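Local atomic coordinates of peruvianin-I (Thevetia peruviana, PDB entry 6ORM), a protein that is a latex germin-like protein of the cupin superfamily with proteolytic activity, probably acting as a cysteine peptidase. Residues 11-16 and 66-71. Sequence-based numbering, arbitrary orientation.
Sequences CLADLN and ALNTLG
Asn68 reaches from a type II beta turn, Leu67 to Leu70, to the backbone of Cys11 and Ala13, joining the N-terminal extension of this germin-like cupin to the loop that precedes strand 73-79. Its CG stands anti to the backbone N (chi1 -170°), which sends the side chain out across the Cys11-Ala13 backbone. CB lies 3.2 Å from Cys11 O and 3.9 Å from Ala13 CB; CG follows, near both the same oxygen and the Ala13 methyl. At the tip, ND2 donates to Cys11 O over 2.9 Å with an N-H...O angle of 152°; the acceptor lies close to the amide plane, whereas the donor is tilted 24° from the carbonyl plane. ND2 also bonds to Tyr24 O and OD1 accepts from Gln154 NE2, so both ends of this buried amide are engaged and its rotation is fixed. An alanine here would keep the CB contact with Ala13 but would probably leave Cys11 O and Tyr24 O without this donor and Gln154 NE2 without this acceptor. On one flank, Leu12 CD2 lies over Ala66, 3.6 Å from CA and 3.7 Å from CB. Cys11, tied by a disulfide to Cys26, meets the next residue of the turn, its CB 3.7 Å from Thr69 CG2. Ile128 of a second subunit packs on Ala66, and Ile21 of a third on Cys11, which places the contact among the interfaces of the hexamer. A single water completes the join, accepting from Cys11 N and donating to Ala66 O and Asn68 O, each at 2.8 Å.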
loop_
_atom_site.group_PDB
_atom_site.type_symbol
_atom_site.label_atom_id
_atom_site.label_comp_id
_atom_site.label_asym_id
_atom_site.label_seq_id
_atom_site.Cartn_x
_atom_site.Cartn_y
_atom_site.Cartn_z
ATOM N N CYS A 11 6.550 8.459 -15.427
ATOM C CA CYS A 11 5.254 9.003 -15.806
ATOM C C CYS A 11 5.258 10.500 -15.535
ATOM O O CYS A 11 4.701 10.949 -14.528
ATOM C CB CYS A 11 4.140 8.301 -15.023
ATOM S SG CYS A 11 2.470 8.494 -15.676
ATOM N N LEU A 12 5.900 11.275 -16.410
ATOM C CA LEU A 12 6.119 12.689 -16.129
ATOM C C LEU A 12 4.789 13.420 -16.036
ATOM O O LEU A 12 3.948 13.316 -16.932
ATOM C CB LEU A 12 6.979 13.326 -17.219
ATOM C CG LEU A 12 8.223 12.591 -17.712
ATOM C CD1 LEU A 12 8.909 13.430 -18.773
ATOM C CD2 LEU A 12 9.166 12.293 -16.567
ATOM N N ALA A 13 4.608 14.161 -14.946
ATOM C CA ALA A 13 3.384 14.923 -14.749
ATOM C C ALA A 13 3.136 15.859 -15.926
ATOM O O ALA A 13 4.003 16.656 -16.299
ATOM C CB ALA A 13 3.460 15.719 -13.444
ATOM N N ASP A 14 1.951 15.748 -16.522
ATOM C CA ASP A 14 1.479 16.729 -17.499
ATOM C C ASP A 14 0.801 17.838 -16.712
ATOM O O ASP A 14 -0.374 17.730 -16.350
ATOM C CB ASP A 14 0.532 16.083 -18.507
ATOM C CG ASP A 14 0.044 17.066 -19.562
ATOM O OD1 ASP A 14 0.445 18.251 -19.522
ATOM O OD2 ASP A 14 -0.744 16.652 -20.439
ATOM N N LEU A 15 1.546 18.905 -16.433
ATOM C CA LEU A 15 1.027 19.983 -15.583
ATOM C C LEU A 15 0.021 20.885 -16.274
ATOM O O LEU A 15 -0.645 21.667 -15.571
ATOM C CB LEU A 15 2.195 20.821 -15.061
ATOM C CG LEU A 15 3.201 20.036 -14.228
ATOM C CD1 LEU A 15 4.336 20.944 -13.789
ATOM C CD2 LEU A 15 2.513 19.399 -13.030
ATOM N N ASN A 16 -0.098 20.839 -17.593
ATOM C CA ASN A 16 -1.104 21.631 -18.280
ATOM C C ASN A 16 -2.242 20.774 -18.810
ATOM O O ASN A 16 -3.010 21.224 -19.673
ATOM C CB ASN A 16 -0.452 22.443 -19.399
ATOM C CG ASN A 16 0.456 23.526 -18.851
ATOM O OD1 ASN A 16 0.015 24.372 -18.074
ATOM N ND2 ASN A 16 1.730 23.496 -19.239
ATOM N N ALA A 66 9.049 14.720 -13.210
ATOM C CA ALA A 66 9.534 13.347 -13.157
ATOM C C ALA A 66 9.285 12.678 -11.811
ATOM O O ALA A 66 9.390 11.451 -11.725
ATOM C CB ALA A 66 11.028 13.301 -13.486
ATOM N N LEU A 67 8.971 13.445 -10.763
ATOM C CA LEU A 67 8.647 12.849 -9.471
ATOM C C LEU A 67 7.294 12.152 -9.473
ATOM O O LEU A 67 7.027 11.342 -8.577
ATOM C CB LEU A 67 8.671 13.918 -8.378
ATOM C CG LEU A 67 10.042 14.515 -8.063
ATOM C CD1 LEU A 67 9.928 15.556 -6.957
ATOM C CD2 LEU A 67 11.027 13.416 -7.680
ATOM N N ASN A 68 6.439 12.454 -10.449
ATOM C CA ASN A 68 5.105 11.873 -10.501
ATOM C C ASN A 68 5.187 10.351 -10.508
ATOM O O ASN A 68 5.911 9.759 -11.316
ATOM C CB ASN A 68 4.374 12.386 -11.743
ATOM C CG ASN A 68 2.899 12.032 -11.754
ATOM O OD1 ASN A 68 2.199 12.171 -10.750
ATOM N ND2 ASN A 68 2.414 11.580 -12.906
ATOM N N THR A 69 4.464 9.725 -9.574
ATOM C CA THR A 69 4.342 8.293 -9.309
ATOM C C THR A 69 5.541 7.708 -8.558
ATOM O O THR A 69 5.503 6.530 -8.205
ATOM C CB THR A 69 4.118 7.442 -10.577
ATOM O OG1 THR A 69 5.346 7.349 -11.312
ATOM C CG2 THR A 69 3.022 8.038 -11.462
ATOM N N LEU A 70 6.600 8.475 -8.292
ATOM C CA LEU A 70 7.836 7.898 -7.780
ATOM C C LEU A 70 8.038 8.106 -6.282
ATOM O O LEU A 70 9.053 7.654 -5.741
ATOM C CB LEU A 70 9.031 8.456 -8.562
ATOM C CG LEU A 70 9.002 8.100 -10.054
ATOM C CD1 LEU A 70 10.294 8.505 -10.749
ATOM C CD2 LEU A 70 8.720 6.612 -10.264
ATOM N N GLY A 71 7.110 8.782 -5.603
ATOM C CA GLY A 71 7.006 8.685 -4.159
ATOM C C GLY A 71 7.954 9.527 -3.334
ATOM O O GLY A 71 8.124 9.242 -2.143
HETATM O O HOH W 1 7.692 10.072 -13.432
#